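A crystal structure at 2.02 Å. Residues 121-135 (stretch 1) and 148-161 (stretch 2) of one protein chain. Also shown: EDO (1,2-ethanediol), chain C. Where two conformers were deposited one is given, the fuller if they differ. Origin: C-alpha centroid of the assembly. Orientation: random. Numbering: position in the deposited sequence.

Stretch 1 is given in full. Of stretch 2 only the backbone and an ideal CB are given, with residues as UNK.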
ATOM      1  N   HIS A 121     -28.963  -6.212 -12.777  1.00 83.97           N
ATOM      2  CA  HIS A 121     -29.757  -5.885 -11.609  1.00 79.71           C
ATOM      3  C   HIS A 121     -28.868  -5.785 -10.377  1.00 63.25           C
ATOM      4  O   HIS A 121     -29.346  -5.869  -9.248  1.00 57.23           O
ATOM      5  CB  HIS A 121     -30.876  -6.904 -11.406  1.00 88.58           C
ATOM      6  CG  HIS A 121     -32.104  -6.601 -12.194  1.00 97.85           C
ATOM      7  ND1 HIS A 121     -32.327  -5.363 -12.774  1.00100.55           N
ATOM      8  CD2 HIS A 121     -33.182  -7.354 -12.508  1.00103.58           C
ATOM      9  CE1 HIS A 121     -33.483  -5.375 -13.400  1.00105.56           C
ATOM     10  NE2 HIS A 121     -34.028  -6.574 -13.256  1.00107.57           N
ATOM     11  N   ALA A 122     -27.570  -5.621 -10.619  1.00 52.44           N
ATOM     12  CA  ALA A 122     -26.608  -5.341  -9.565  1.00 47.66           C
ATOM     13  C   ALA A 122     -27.086  -4.134  -8.778  1.00 44.96           C
ATOM     14  O   ALA A 122     -27.451  -3.123  -9.371  1.00 49.73           O
ATOM     15  CB  ALA A 122     -25.244  -5.052 -10.174  1.00 44.59           C
ATOM     16  N   ASP A 123     -27.090  -4.236  -7.451  1.00 39.33           N
ATOM     17  CA  ASP A 123     -27.438  -3.096  -6.614  1.00 39.26           C
ATOM     18  C   ASP A 123     -26.894  -3.289  -5.200  1.00 38.05           C
ATOM     19  O   ASP A 123     -27.512  -3.946  -4.370  1.00 41.98           O
ATOM     20  CB  ASP A 123     -28.956  -2.882  -6.614  1.00 46.50           C
ATOM     21  CG  ASP A 123     -29.349  -1.473  -6.194  1.00 56.87           C
ATOM     22  OD1 ASP A 123     -30.540  -1.268  -5.858  1.00 63.27           O
ATOM     23  OD2 ASP A 123     -28.471  -0.576  -6.193  1.00 52.95           O
ATOM     24  N   PHE A 124     -25.727  -2.715  -4.928  1.00 30.85           N
ATOM     25  CA  PHE A 124     -25.045  -2.959  -3.664  1.00 28.27           C
ATOM     26  C   PHE A 124     -24.828  -1.699  -2.852  1.00 34.38           C
ATOM     27  O   PHE A 124     -24.982  -0.587  -3.364  1.00 34.99           O
ATOM     28  CB  PHE A 124     -23.716  -3.670  -3.933  1.00 28.73           C
ATOM     29  CG  PHE A 124     -23.881  -4.916  -4.729  1.00 33.13           C
ATOM     30  CD1 PHE A 124     -24.372  -6.062  -4.130  1.00 39.09           C
ATOM     31  CD2 PHE A 124     -23.604  -4.936  -6.086  1.00 37.06           C
ATOM     32  CE1 PHE A 124     -24.564  -7.227  -4.870  1.00 41.33           C
ATOM     33  CE2 PHE A 124     -23.784  -6.097  -6.832  1.00 40.20           C
ATOM     34  CZ  PHE A 124     -24.268  -7.238  -6.222  1.00 44.19           C
ATOM     35  N   ASP A 125     -24.487  -1.892  -1.581  1.00 33.43           N
ATOM     36  CA  ASP A 125     -24.188  -0.796  -0.673  1.00 30.04           C
ATOM     37  C   ASP A 125     -22.703  -0.724  -0.412  1.00 29.05           C
ATOM     38  O   ASP A 125     -22.206   0.269   0.103  1.00 25.08           O
ATOM     39  CB  ASP A 125     -24.919  -0.983   0.657  1.00 28.37           C
ATOM     40  CG  ASP A 125     -26.436  -1.008   0.490  1.00 31.92           C
ATOM     41  OD1 ASP A 125     -26.977  -0.148  -0.232  1.00 34.81           O
ATOM     42  OD2 ASP A 125     -27.083  -1.910   1.057  1.00 28.66           O
ATOM     43  N   PHE A 126     -22.003  -1.804  -0.742  1.00 21.73           N
ATOM     44  CA  PHE A 126     -20.597  -1.890  -0.442  1.00 21.70           C
ATOM     45  C   PHE A 126     -19.914  -2.989  -1.246  1.00 22.29           C
ATOM     46  O   PHE A 126     -20.456  -4.083  -1.425  1.00 25.94           O
ATOM     47  CB  PHE A 126     -20.367  -2.133   1.044  1.00 20.11           C
ATOM     48  CG  PHE A 126     -18.916  -2.223   1.403  1.00 23.01           C
ATOM     49  CD1 PHE A 126     -18.089  -1.136   1.232  1.00 25.03           C
ATOM     50  CD2 PHE A 126     -18.379  -3.405   1.892  1.00 29.24           C
ATOM     51  CE1 PHE A 126     -16.737  -1.207   1.550  1.00 26.48           C
ATOM     52  CE2 PHE A 126     -17.033  -3.485   2.217  1.00 28.93           C
ATOM     53  CZ  PHE A 126     -16.216  -2.387   2.045  1.00 27.49           C
ATOM     54  N   VAL A 127     -18.724  -2.693  -1.729  1.00 22.81           N
ATOM     55  CA  VAL A 127     -17.906  -3.723  -2.359  1.00 27.22           C
ATOM     56  C   VAL A 127     -16.440  -3.447  -2.094  1.00 29.53           C
ATOM     57  O   VAL A 127     -16.012  -2.282  -2.133  1.00 28.10           O
ATOM     58  CB  VAL A 127     -18.142  -3.796  -3.870  1.00 28.85           C
ATOM     59  CG1 VAL A 127     -17.834  -2.455  -4.517  1.00 31.32           C
ATOM     60  CG2 VAL A 127     -17.286  -4.920  -4.492  1.00 26.40           C
ATOM     61  N   ALA A 128     -15.666  -4.502  -1.825  1.00 26.13           N
ATOM     62  CA  ALA A 128     -14.212  -4.335  -1.740  1.00 26.93           C
ATOM     63  C   ALA A 128     -13.607  -4.986  -2.967  1.00 28.26           C
ATOM     64  O   ALA A 128     -14.031  -6.065  -3.367  1.00 28.56           O
ATOM     65  CB  ALA A 128     -13.656  -4.954  -0.466  1.00 25.58           C
HETATM   66  N   MSE A 129     -12.633  -4.334  -3.585  1.00 29.75           N
HETATM   67  CA  MSE A 129     -12.050  -4.891  -4.788  1.00 31.40           C
HETATM   68  C   MSE A 129     -10.651  -4.354  -5.004  1.00 28.35           C
HETATM   69  O   MSE A 129     -10.190  -3.503  -4.244  1.00 27.27           O
HETATM   70  CB  MSE A 129     -12.957  -4.619  -5.997  1.00 31.95           C
HETATM   71  CG  MSE A 129     -13.097  -3.165  -6.397  1.00 32.58           C
HETATM   72 SE   MSE A 129     -14.360  -2.940  -7.909  0.67 46.99          SE
HETATM   73  CE  MSE A 129     -15.911  -3.807  -7.157  1.00 64.71           C
ATOM     74  N   VAL A 130      -9.949  -4.894  -5.999  1.00 23.00           N
ATOM     75  CA  VAL A 130      -8.637  -4.365  -6.341  1.00 23.02           C
ATOM     76  C   VAL A 130      -8.832  -3.331  -7.435  1.00 28.77           C
ATOM     77  O   VAL A 130      -9.858  -3.338  -8.116  1.00 27.94           O
ATOM     78  CB  VAL A 130      -7.609  -5.449  -6.772  1.00 32.59           C
ATOM     79  CG1 VAL A 130      -7.339  -6.413  -5.612  1.00 34.84           C
ATOM     80  CG2 VAL A 130      -8.073  -6.192  -8.024  1.00 35.53           C
ATOM     81  N   PRO A 131      -7.868  -2.413  -7.579  1.00 24.33           N
ATOM     82  CA  PRO A 131      -7.998  -1.289  -8.511  1.00 24.90           C
ATOM     83  C   PRO A 131      -8.270  -1.737  -9.942  1.00 29.20           C
ATOM     84  O   PRO A 131      -9.070  -1.104 -10.635  1.00 27.87           O
ATOM     85  CB  PRO A 131      -6.620  -0.611  -8.430  1.00 30.90           C
ATOM     86  CG  PRO A 131      -6.182  -0.881  -7.013  1.00 30.89           C
ATOM     87  CD  PRO A 131      -6.675  -2.291  -6.723  1.00 27.94           C
HETATM   88  N   MSE A 132      -7.612  -2.810 -10.383  1.00 24.58           N
HETATM   89  CA  MSE A 132      -7.843  -3.311 -11.721  1.00 29.73           C
HETATM   90  C   MSE A 132      -9.296  -3.732 -11.941  1.00 30.10           C
HETATM   91  O   MSE A 132      -9.822  -3.641 -13.055  1.00 31.18           O
HETATM   92  CB  MSE A 132      -6.925  -4.493 -12.017  1.00 30.22           C
HETATM   93  CG  MSE A 132      -6.683  -4.664 -13.472  1.00 36.30           C
HETATM   94 SE   MSE A 132      -5.200  -5.852 -13.799  0.48 36.48          SE
HETATM   95  CE  MSE A 132      -3.708  -4.601 -13.689  1.00 45.89           C
ATOM     96  N   GLN A 133      -9.944  -4.215 -10.891  1.00 23.63           N
ATOM     97  CA  GLN A 133     -11.353  -4.582 -11.030  1.00 28.69           C
ATOM     98  C   GLN A 133     -12.233  -3.366 -11.282  1.00 29.22           C
ATOM     99  O   GLN A 133     -13.185  -3.430 -12.065  1.00 28.33           O
ATOM    100  CB  GLN A 133     -11.855  -5.374  -9.825  1.00 26.63           C
ATOM    101  CG  GLN A 133     -11.386  -6.834  -9.836  1.00 30.27           C
ATOM    102  CD  GLN A 133     -11.749  -7.550  -8.554  1.00 33.58           C
ATOM    103  OE1 GLN A 133     -11.526  -7.032  -7.461  1.00 27.73           O
ATOM    104  NE2 GLN A 133     -12.321  -8.740  -8.678  1.00 32.13           N
ATOM    105  N   LEU A 134     -11.924  -2.250 -10.621  1.00 23.54           N
ATOM    106  CA  LEU A 134     -12.728  -1.055 -10.836  1.00 26.63           C
ATOM    107  C   LEU A 134     -12.445  -0.486 -12.220  1.00 26.40           C
ATOM    108  O   LEU A 134     -13.336   0.003 -12.907  1.00 30.39           O
ATOM    109  CB  LEU A 134     -12.441   0.002  -9.771  1.00 29.03           C
ATOM    110  CG  LEU A 134     -13.198   1.320  -9.911  1.00 31.47           C
ATOM    111  CD1 LEU A 134     -14.700   1.054  -9.908  1.00 30.50           C
ATOM    112  CD2 LEU A 134     -12.799   2.265  -8.771  1.00 28.62           C
ATOM    113  N   GLN A 135     -11.193  -0.541 -12.640  1.00 26.06           N
ATOM    114  CA  GLN A 135     -10.833  -0.022 -13.954  0.59 28.54           C
ATOM    115  C   GLN A 135     -11.524  -0.834 -15.045  1.00 30.14           C
ATOM    116  O   GLN A 135     -11.913  -0.292 -16.076  1.00 30.24           O
ATOM    117  CB  GLN A 135      -9.315  -0.040 -14.151  0.59 29.90           C
ATOM    118  CG  GLN A 135      -8.810   0.925 -15.239  0.59 34.31           C
ATOM    119  CD  GLN A 135      -8.781   0.307 -16.623  0.59 39.33           C
ATOM    120  OE1 GLN A 135      -8.925  -0.904 -16.781  0.59 36.30           O
ATOM    121  NE2 GLN A 135      -8.573   1.143 -17.640  0.59 46.34           N
ATOM    122  N   UNK A 148     -21.922   2.901 -10.510  1.00 30.26           N
ATOM    123  CA  UNK A 148     -22.459   3.461  -9.272  1.00 34.58           C
ATOM    124  C   UNK A 148     -23.326   2.461  -8.472  1.00 37.38           C
ATOM    125  O   UNK A 148     -23.522   2.630  -7.270  1.00 32.49           O
ATOM    126  CB  UNK A 148     -23.285   4.706  -9.600  1.00 34.58           C
ATOM    127  N   UNK A 149     -23.792   1.400  -9.127  1.00 34.91           N
ATOM    128  CA  UNK A 149     -24.531   0.347  -8.439  0.52 34.60           C
ATOM    129  C   UNK A 149     -23.665  -0.366  -7.394  1.00 32.77           C
ATOM    130  O   UNK A 149     -24.157  -1.176  -6.605  1.00 35.44           O
ATOM    131  CB  UNK A 149     -25.065  -0.665  -9.454  0.52 34.60           C
ATOM    132  N   UNK A 150     -22.366  -0.080  -7.398  1.00 27.59           N
ATOM    133  CA  UNK A 150     -21.477  -0.604  -6.356  1.00 27.70           C
ATOM    134  C   UNK A 150     -21.749   0.042  -4.988  1.00 31.67           C
ATOM    135  O   UNK A 150     -21.385  -0.527  -3.952  1.00 27.78           O
ATOM    136  CB  UNK A 150     -20.017  -0.377  -6.755  1.00 27.70           C
ATOM    137  N   UNK A 151     -22.394   1.216  -4.985  1.00 27.88           N
ATOM    138  CA  UNK A 151     -22.701   1.925  -3.740  1.00 29.28           C
ATOM    139  C   UNK A 151     -21.515   2.685  -3.150  1.00 31.39           C
ATOM    140  O   UNK A 151     -21.456   3.926  -3.170  1.00 26.86           O
ATOM    141  CB  UNK A 151     -23.221   0.928  -2.702  1.00 29.28           C
ATOM    142  N   UNK A 152     -20.564   1.945  -2.598  1.00 26.59           N
ATOM    143  CA  UNK A 152     -19.353   2.565  -2.065  1.00 25.24           C
ATOM    144  C   UNK A 152     -18.218   1.551  -2.149  1.00 25.29           C
ATOM    145  O   UNK A 152     -18.419   0.372  -1.855  1.00 23.38           O
ATOM    146  CB  UNK A 152     -19.558   3.042  -0.626  1.00 25.24           C
ATOM    147  N   UNK A 153     -17.056   1.993  -2.620  1.00 24.44           N
ATOM    148  CA  UNK A 153     -15.989   1.064  -2.988  1.00 24.18           C
ATOM    149  C   UNK A 153     -14.758   1.205  -2.096  1.00 29.74           C
ATOM    150  O   UNK A 153     -14.235   2.318  -1.895  1.00 26.57           O
ATOM    151  CB  UNK A 153     -15.591   1.281  -4.449  1.00 24.18           C
ATOM    152  N   UNK A 154     -14.312   0.087  -1.539  1.00 26.21           N
ATOM    153  CA  UNK A 154     -13.026   0.050  -0.859  1.00 21.73           C
ATOM    154  C   UNK A 154     -12.010  -0.683  -1.737  1.00 26.04           C
ATOM    155  O   UNK A 154     -12.204  -1.857  -2.088  1.00 23.58           O
ATOM    156  CB  UNK A 154     -13.152  -0.625   0.508  1.00 21.73           C
ATOM    157  N   UNK A 155     -10.943   0.022  -2.119  1.00 22.08           N
ATOM    158  CA  UNK A 155      -9.897  -0.573  -2.929  1.00 22.40           C
ATOM    159  C   UNK A 155      -8.744  -1.083  -2.076  1.00 27.08           C
ATOM    160  O   UNK A 155      -8.332  -0.412  -1.140  1.00 22.07           O
ATOM    161  CB  UNK A 155      -9.383   0.442  -3.952  1.00 22.40           C
ATOM    162  N   UNK A 156      -8.237  -2.276  -2.404  1.00 29.17           N
ATOM    163  CA  UNK A 156      -7.009  -2.801  -1.820  1.00 31.83           C
ATOM    164  C   UNK A 156      -5.837  -2.646  -2.794  1.00 31.56           C
ATOM    165  O   UNK A 156      -5.822  -1.690  -3.576  1.00 36.00           O
ATOM    166  CB  UNK A 156      -7.189  -4.270  -1.433  1.00 31.83           C
ATOM    167  N   UNK A 157      -4.850  -3.544  -2.738  1.00 30.79           N
ATOM    168  CA  UNK A 157      -3.729  -3.531  -3.690  1.00 33.63           C
ATOM    169  C   UNK A 157      -2.892  -2.241  -3.704  1.00 33.17           C
ATOM    170  O   UNK A 157      -2.981  -1.434  -2.776  1.00 31.96           O
ATOM    171  CB  UNK A 157      -4.275  -3.773  -5.099  1.00 33.63           C
ATOM    172  N   UNK A 158      -2.079  -2.046  -4.748  1.00 36.15           N
ATOM    173  CA  UNK A 158      -1.148  -0.909  -4.804  1.00 37.15           C
ATOM    174  C   UNK A 158      -1.917   0.405  -4.979  1.00 40.30           C
ATOM    175  O   UNK A 158      -3.029   0.395  -5.513  1.00 38.39           O
ATOM    176  CB  UNK A 158      -0.146  -1.091  -5.946  1.00 37.15           C
ATOM    177  N   UNK A 159      -1.348   1.532  -4.494  1.00 41.05           N
ATOM    178  CA  UNK A 159      -2.009   2.826  -4.716  1.00 40.52           C
ATOM    179  C   UNK A 159      -2.345   2.991  -6.195  1.00 37.94           C
ATOM    180  O   UNK A 159      -1.557   2.635  -7.077  1.00 35.75           O
ATOM    181  CB  UNK A 159      -1.123   3.979  -4.240  1.00 40.52           C
ATOM    182  N   UNK A 160      -3.549   3.484  -6.433  1.00 34.63           N
ATOM    183  CA  UNK A 160      -4.126   3.636  -7.759  1.00 35.28           C
ATOM    184  C   UNK A 160      -3.253   4.478  -8.694  1.00 32.73           C
ATOM    185  O   UNK A 160      -2.655   5.472  -8.268  1.00 31.29           O
ATOM    186  CB  UNK A 160      -5.516   4.266  -7.644  1.00 35.28           C
ATOM    187  N   UNK A 161      -3.153   4.083  -9.958  1.00 28.40           N
ATOM    188  CA  UNK A 161      -2.377   4.890 -10.904  1.00 33.44           C
ATOM    189  C   UNK A 161      -3.112   6.172 -11.331  1.00 34.51           C
ATOM    190  O   UNK A 161      -4.309   6.336 -11.062  1.00 32.05           O
ATOM    191  CB  UNK A 161      -2.043   4.054 -12.141  1.00 33.44           C
TER
HETATM  192  C1  EDO C 422      -3.111  -2.922  -9.697  1.00 57.57           C
HETATM  193  O1  EDO C 422      -3.635  -2.283 -10.867  1.00 62.43           O
HETATM  194  C2  EDO C 422      -4.224  -3.234  -8.695  1.00 47.90           C
HETATM  195  O2  EDO C 422      -5.152  -4.207  -9.195  1.00 32.52           O

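Position 148 has an ideal CB with nothing of stretch 1 within 5.5 Å, so the contact sets no preference; it is Asp 148.

At 149 the CB points toward stretch 1, 3.4 Å from Ala 122 O. A slim start to the side chain is needed, with open space beyond, so long flexible or small residues suit. Arg 149 is deposited: its CG lies 3.0 Å from Ala 122 O and its end leads away. Its backbone O accepts from Phe 124 N at 2.8 Å.

The CB of 150 lies 3.8 Å from Val 127 CG1 and 5.4 Å from Met 129 CE, an apolar surface that would suit Leu, Ile or Met. Leu 150 (m, t) places CD2 3.7 Å from Val 127 CG1.

At 151, phi is +79°, which favours glycine, and an ideal CB would clash, 2.4 Å from Phe 124 O. Gly 151 is deposited.

Position 152 points sideways, its CB 4.8 Å from Phe 126 CD1; many chains with an aliphatic start would fit. Lys 152 sets CG 3.8 Å from Phe 126 CD1. Its O accepts from Val 127 N (3.1 Å).

Positions 153 to 155 pair in parallel with Val 127, Ala 128 and Met 129, so CBs alternate between sheet faces. At 153, on the Val 127 and Met 129 face, beta-branched or other apolar residues suit. Val 153 packs CG2 3.8 Å from Val 127 CG1.

The CB of 154 shares the Ala 128 face, 3.8 Å from Phe 126 CE1; small Ala 128 offers little bulk, so a medium or large apolar chain suits. Leu 154 occupies it, with N donating to Val 127 O (3.0 Å) and O accepting from Met 129 N (2.9 Å).

At 155, Met 129 and Pro 131 border the CB, favouring Leu, Ile or Met. Leu 155 reaches Met 129 CG with CD2 (3.7 Å).

At 156 there is room for a CB, so this contact does not demand glycine; Gly 156 N donates to Met 129 O (3.0 Å). At 157, positive phi and a tight 3.3 Å from ideal CB to Pro 131 CD favour Gly 157.

Positions 158, 159 and 161 are unconstrained by stretch 1: Ala 158, Pro 159 and Asn 161. At 160 the ideal CB lies 5.1 Å from Pro 131 CB, so a modest apolar chain suits; Val 160 CG2 comes within 4.1 Å of Pro 131 CB.

Stretch 2, residues 148-161: DRLGKVLLGGAPVN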
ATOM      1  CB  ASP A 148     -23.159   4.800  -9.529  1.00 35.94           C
ATOM      2  CG  ASP A 148     -22.161   5.930  -9.788  1.00 42.78           C
ATOM      3  OD1 ASP A 148     -20.955   5.739  -9.519  1.00 46.57           O
ATOM      4  OD2 ASP A 148     -22.565   7.010 -10.248  1.00 45.67           O
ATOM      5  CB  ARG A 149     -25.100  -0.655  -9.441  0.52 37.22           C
ATOM      6  CG  ARG A 149     -26.520  -0.346  -9.931  0.52 41.82           C
ATOM      7  CD  ARG A 149     -26.605   0.955 -10.714  0.52 43.77           C
ATOM      8  NE  ARG A 149     -27.710   0.937 -11.675  0.52 46.27           N
ATOM      9  CZ  ARG A 149     -27.652   1.487 -12.884  0.52 43.92           C
ATOM     10  NH1 ARG A 149     -28.692   1.422 -13.701  0.52 50.28           N
ATOM     11  NH2 ARG A 149     -26.550   2.103 -13.278  0.52 44.93           N
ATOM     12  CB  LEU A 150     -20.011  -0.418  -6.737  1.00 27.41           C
ATOM     13  CG  LEU A 150     -19.521  -1.170  -7.983  1.00 28.33           C
ATOM     14  CD1 LEU A 150     -18.096  -0.748  -8.342  1.00 29.15           C
ATOM     15  CD2 LEU A 150     -19.595  -2.676  -7.782  1.00 29.70           C
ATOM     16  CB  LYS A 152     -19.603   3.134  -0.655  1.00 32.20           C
ATOM     17  CG  LYS A 152     -18.832   2.558   0.487  1.00 35.66           C
ATOM     18  CD  LYS A 152     -18.880   3.466   1.757  1.00 22.18           C
ATOM     19  CE  LYS A 152     -20.174   4.225   1.922  1.00 26.12           C
ATOM     20  NZ  LYS A 152     -20.268   4.789   3.320  1.00 31.32           N
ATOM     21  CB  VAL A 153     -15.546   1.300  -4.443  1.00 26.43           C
ATOM     22  CG1 VAL A 153     -14.392   0.375  -4.804  1.00 23.71           C
ATOM     23  CG2 VAL A 153     -16.711   1.104  -5.398  1.00 23.91           C
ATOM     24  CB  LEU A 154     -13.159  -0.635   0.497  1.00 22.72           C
ATOM     25  CG  LEU A 154     -11.835  -0.780   1.244  1.00 26.41           C
ATOM     26  CD1 LEU A 154     -11.287   0.572   1.619  1.00 20.73           C
ATOM     27  CD2 LEU A 154     -12.003  -1.642   2.470  1.00 32.16           C
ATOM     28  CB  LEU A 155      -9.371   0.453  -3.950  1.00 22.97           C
ATOM     29  CG  LEU A 155     -10.379   0.942  -5.001  1.00 23.33           C
ATOM     30  CD1 LEU A 155      -9.766   1.997  -5.915  1.00 21.53           C
ATOM     31  CD2 LEU A 155     -10.898  -0.244  -5.828  1.00 24.24           C
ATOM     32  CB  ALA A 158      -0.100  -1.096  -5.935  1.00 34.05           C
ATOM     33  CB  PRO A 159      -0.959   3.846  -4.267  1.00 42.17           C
ATOM     34  CG  PRO A 159      -0.166   3.120  -3.223  1.00 42.69           C
ATOM     35  CD  PRO A 159      -0.108   1.679  -3.705  1.00 45.31           C
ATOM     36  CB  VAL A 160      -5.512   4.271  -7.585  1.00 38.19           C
ATOM     37  CG1 VAL A 160      -6.046   4.837  -8.888  1.00 45.91           C
ATOM     38  CG2 VAL A 160      -6.469   3.248  -6.970  1.00 34.43           C
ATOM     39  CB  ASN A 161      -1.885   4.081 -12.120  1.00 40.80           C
ATOM     40  CG  ASN A 161      -3.027   3.531 -12.979  1.00 45.64           C
ATOM     41  OD1 ASN A 161      -3.993   4.230 -13.281  1.00 45.44           O
ATOM     42  ND2 ASN A 161      -2.910   2.264 -13.372  1.00 48.17           N
TER
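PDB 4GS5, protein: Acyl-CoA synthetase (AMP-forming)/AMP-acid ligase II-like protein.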